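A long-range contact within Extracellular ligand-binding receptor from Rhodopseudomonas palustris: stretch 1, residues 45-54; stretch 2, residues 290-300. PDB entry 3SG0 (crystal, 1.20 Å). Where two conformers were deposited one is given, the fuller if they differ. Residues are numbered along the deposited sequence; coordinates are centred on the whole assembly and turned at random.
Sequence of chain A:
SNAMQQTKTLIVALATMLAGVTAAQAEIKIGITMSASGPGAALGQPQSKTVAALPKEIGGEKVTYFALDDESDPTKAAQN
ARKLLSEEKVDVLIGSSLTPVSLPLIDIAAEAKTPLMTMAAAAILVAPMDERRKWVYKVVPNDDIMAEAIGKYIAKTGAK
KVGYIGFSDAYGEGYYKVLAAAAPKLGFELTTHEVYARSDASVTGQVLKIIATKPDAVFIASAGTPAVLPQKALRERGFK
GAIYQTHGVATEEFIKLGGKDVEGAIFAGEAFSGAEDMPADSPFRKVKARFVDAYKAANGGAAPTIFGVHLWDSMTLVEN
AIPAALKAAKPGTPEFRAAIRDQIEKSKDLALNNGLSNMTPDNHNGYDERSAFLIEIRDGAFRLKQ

Stretch 1 (45-54) QPQSKTVAAL
Stretch 2 (290-300) RFVDAYKAANG

Two helical segments, whose touching residues are at least 241 positions apart in sequence, cross at 79° between their N-to-C directions, with a closest axial approach of 10.6 Å, and bury 376 Å² in total. Residues 290-298 form a regular helix that enters from earlier in the chain. Residues 45-50 are also helical, with a kink at Pro46, whose nitrogen has no hydrogen to give to the preceding turn; 51-53 keep helical phi/psi without the regular bonds. In register, Lys49 CA lies 7.2 Å from Asn299 CA, and Ala53 CA comes to 5.4 Å from Tyr295 CA.

Gln45 (m, m) makes no contact across the pair, but its O accepts the backbone bond from Lys49 N at 3.0 Å. Pro46 contributes its carbonyl: Pro46 O lies at the edge of the Tyr295 ring, 3.9 Å from CE1, and accepts a 2.8 Å hydrogen bond from Thr50 OG1. Gln47 (m, t) points away, and Ser48 (t) is out of reach.

Lys49 (m, t, t, t) directs its CA-to-CB bond toward stretch 2 while its extended chain leads its end away, so the apolar stem packs and the amine stays free of the contact. Its CB is 3.3 Å from Tyr295 OH, oblique to the ring. The one hydrogen bond between the stretches is here: Asn299 ND2 donates to Lys49 O at 2.9 Å, with an N-H...O angle of 164°. Asn299 (chi1 m, chi2 -78°) is the first residue to leave helical phi/psi, at -129/35; its ND2 also donates to Tyr295 O at 3.0 Å, so one amide ties the helix end to the neighbouring segment.

Thr50 (m) is buried and set sideways. Its OG1 sits near the planes of two aromatic rings, at their edges, 3.4 Å from Tyr295 CD1 and 3.8 Å from Phe291 CE1; the bond to Pro46 O satisfies this hydroxyl among the rings. Both aromatics take chi1 t (chi2 100° for Tyr295, 63° for Phe291) and leave their backbone sideways, their ends coming nearer to stretch 1.

Val51 (t) faces away. Then alanines meet alanines, their short side chains allowing close packing: Ala52 CB lies 4.0 Å from Ala298 CB, while Ala53 CB is 4.1 Å from both Ala294 CB and Ala298 CB. Ala53 CB also approaches the helix backbone, 3.6 Å from Ala294 O. Ala53 N bonds to Thr50 O at 2.9 Å, keeping the turn tight. Leu54 (m, t; phi/psi -77/153) leaves the helical conformation, its CA-to-CB bond pointing away.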

# COMPACT_ATOMS: atom_id res chain seq x y z
N GLN A 45 -0.92 10.93 -5.49
CA GLN A 45 -1.87 12.02 -5.66
C GLN A 45 -3.09 11.89 -4.74
O GLN A 45 -3.48 12.86 -4.11
CB GLN A 45 -2.28 12.18 -7.13
CG GLN A 45 -1.30 12.99 -7.92
CD GLN A 45 -1.37 14.48 -7.59
OE1 GLN A 45 -2.45 15.03 -7.37
NE2 GLN A 45 -0.21 15.12 -7.54
N PRO A 46 -3.68 10.69 -4.65
CA PRO A 46 -4.78 10.51 -3.69
C PRO A 46 -4.35 10.85 -2.26
O PRO A 46 -5.14 11.40 -1.49
CB PRO A 46 -5.10 9.01 -3.82
CG PRO A 46 -4.80 8.73 -5.27
CD PRO A 46 -3.56 9.53 -5.55
N GLN A 47 -3.12 10.50 -1.91
CA GLN A 47 -2.59 10.82 -0.58
C GLN A 47 -2.47 12.33 -0.40
O GLN A 47 -2.87 12.87 0.62
CB GLN A 47 -1.28 10.07 -0.37
CG GLN A 47 -1.54 8.57 -0.29
CD GLN A 47 -0.36 7.69 -0.62
OE1 GLN A 47 0.76 8.17 -0.86
NE2 GLN A 47 -0.59 6.39 -0.63
N SER A 48 -1.96 13.02 -1.41
CA SER A 48 -1.84 14.47 -1.36
C SER A 48 -3.20 15.12 -1.12
O SER A 48 -3.32 16.08 -0.35
CB SER A 48 -1.24 14.98 -2.66
OG SER A 48 -1.02 16.38 -2.60
N LYS A 49 -4.23 14.60 -1.77
CA LYS A 49 -5.58 15.15 -1.64
C LYS A 49 -6.25 14.81 -0.33
O LYS A 49 -7.20 15.47 0.09
CB LYS A 49 -6.45 14.70 -2.81
CG LYS A 49 -6.01 15.27 -4.15
CD LYS A 49 -6.85 14.75 -5.30
CE LYS A 49 -6.25 15.18 -6.64
NZ LYS A 49 -6.94 14.50 -7.78
N THR A 50 -5.74 13.78 0.34
CA THR A 50 -6.28 13.37 1.63
C THR A 50 -5.81 14.26 2.78
O THR A 50 -6.47 14.35 3.81
CB THR A 50 -5.95 11.88 1.88
OG1 THR A 50 -6.64 11.09 0.91
CG2 THR A 50 -6.36 11.42 3.27
N VAL A 51 -4.67 14.94 2.60
CA VAL A 51 -4.11 15.75 3.68
C VAL A 51 -5.14 16.73 4.24
O VAL A 51 -5.26 16.87 5.46
CB VAL A 51 -2.84 16.50 3.21
CG1 VAL A 51 -2.32 17.41 4.32
CG2 VAL A 51 -1.77 15.51 2.79
N ALA A 52 -5.89 17.39 3.37
CA ALA A 52 -6.85 18.40 3.79
C ALA A 52 -8.01 17.83 4.61
O ALA A 52 -8.75 18.58 5.26
CB ALA A 52 -7.39 19.16 2.59
N ALA A 53 -8.18 16.51 4.57
CA ALA A 53 -9.26 15.85 5.30
C ALA A 53 -8.83 15.38 6.68
O ALA A 53 -9.65 14.92 7.46
CB ALA A 53 -9.79 14.67 4.49
N LEU A 54 -7.54 15.50 6.99
CA LEU A 54 -7.01 14.97 8.25
C LEU A 54 -7.35 15.88 9.42
O LEU A 54 -7.53 17.08 9.24
CB LEU A 54 -5.50 14.78 8.14
CG LEU A 54 -5.04 13.79 7.07
CD1 LEU A 54 -3.53 13.77 7.00
CD2 LEU A 54 -5.59 12.40 7.34
N ARG A 290 -16.31 6.95 7.00
CA ARG A 290 -15.65 8.04 7.71
C ARG A 290 -14.61 8.72 6.81
O ARG A 290 -14.53 9.95 6.74
CB ARG A 290 -14.97 7.54 8.99
CG ARG A 290 -15.93 7.18 10.11
CD ARG A 290 -15.17 6.95 11.41
NE ARG A 290 -14.39 8.11 11.81
CZ ARG A 290 -13.06 8.19 11.75
NH1 ARG A 290 -12.35 7.15 11.32
NH2 ARG A 290 -12.44 9.29 12.14
N PHE A 291 -13.81 7.91 6.14
CA PHE A 291 -12.80 8.42 5.22
C PHE A 291 -13.43 9.10 4.02
O PHE A 291 -13.08 10.24 3.68
CB PHE A 291 -11.90 7.28 4.76
CG PHE A 291 -11.06 7.60 3.55
CD1 PHE A 291 -10.11 8.61 3.59
CD2 PHE A 291 -11.20 6.87 2.38
CE1 PHE A 291 -9.32 8.88 2.48
CE2 PHE A 291 -10.42 7.13 1.28
CZ PHE A 291 -9.48 8.14 1.32
N VAL A 292 -14.36 8.42 3.37
CA VAL A 292 -14.97 8.95 2.15
C VAL A 292 -15.68 10.28 2.43
O VAL A 292 -15.55 11.24 1.66
CB VAL A 292 -15.94 7.93 1.51
CG1 VAL A 292 -16.80 8.59 0.43
CG2 VAL A 292 -15.16 6.74 0.95
N ASP A 293 -16.42 10.34 3.53
CA ASP A 293 -17.14 11.56 3.86
C ASP A 293 -16.18 12.72 4.09
O ASP A 293 -16.40 13.83 3.60
CB ASP A 293 -18.03 11.35 5.09
CG ASP A 293 -19.17 10.38 4.85
OD1 ASP A 293 -19.43 10.04 3.68
OD2 ASP A 293 -19.82 9.97 5.83
N ALA A 294 -15.11 12.47 4.83
CA ALA A 294 -14.15 13.52 5.11
C ALA A 294 -13.42 13.94 3.84
O ALA A 294 -13.20 15.13 3.60
CB ALA A 294 -13.16 13.07 6.17
N TYR A 295 -13.05 12.97 3.01
CA TYR A 295 -12.35 13.26 1.77
C TYR A 295 -13.23 14.08 0.83
O TYR A 295 -12.78 15.09 0.26
CB TYR A 295 -11.92 11.96 1.09
CG TYR A 295 -11.13 12.15 -0.18
CD1 TYR A 295 -9.74 12.04 -0.17
CD2 TYR A 295 -11.76 12.42 -1.39
CE1 TYR A 295 -9.00 12.19 -1.33
CE2 TYR A 295 -11.03 12.57 -2.56
CZ TYR A 295 -9.65 12.46 -2.52
OH TYR A 295 -8.90 12.59 -3.66
N LYS A 296 -14.48 13.66 0.66
CA LYS A 296 -15.40 14.40 -0.20
C LYS A 296 -15.59 15.84 0.29
O LYS A 296 -15.61 16.77 -0.51
CB LYS A 296 -16.75 13.68 -0.30
CG LYS A 296 -16.70 12.45 -1.20
CD LYS A 296 -18.08 11.83 -1.38
CE LYS A 296 -18.04 10.71 -2.40
NZ LYS A 296 -19.40 10.17 -2.67
N ALA A 297 -15.69 16.02 1.60
CA ALA A 297 -15.90 17.35 2.15
C ALA A 297 -14.71 18.26 1.87
O ALA A 297 -14.87 19.48 1.75
CB ALA A 297 -16.18 17.27 3.64
N ALA A 298 -13.53 17.67 1.76
CA ALA A 298 -12.31 18.44 1.54
C ALA A 298 -11.96 18.59 0.06
O ALA A 298 -11.10 19.40 -0.30
CB ALA A 298 -11.14 17.80 2.28
N ASN A 299 -12.62 17.81 -0.79
CA ASN A 299 -12.25 17.74 -2.20
C ASN A 299 -13.41 17.96 -3.16
O ASN A 299 -13.47 17.35 -4.22
CB ASN A 299 -11.52 16.43 -2.49
CG ASN A 299 -10.15 16.38 -1.86
OD1 ASN A 299 -9.21 16.98 -2.38
ND2 ASN A 299 -10.02 15.66 -0.75
N GLY A 300 -14.34 18.84 -2.77
CA GLY A 300 -15.41 19.25 -3.66
C GLY A 300 -16.34 18.13 -4.07
O GLY A 300 -16.95 18.17 -5.15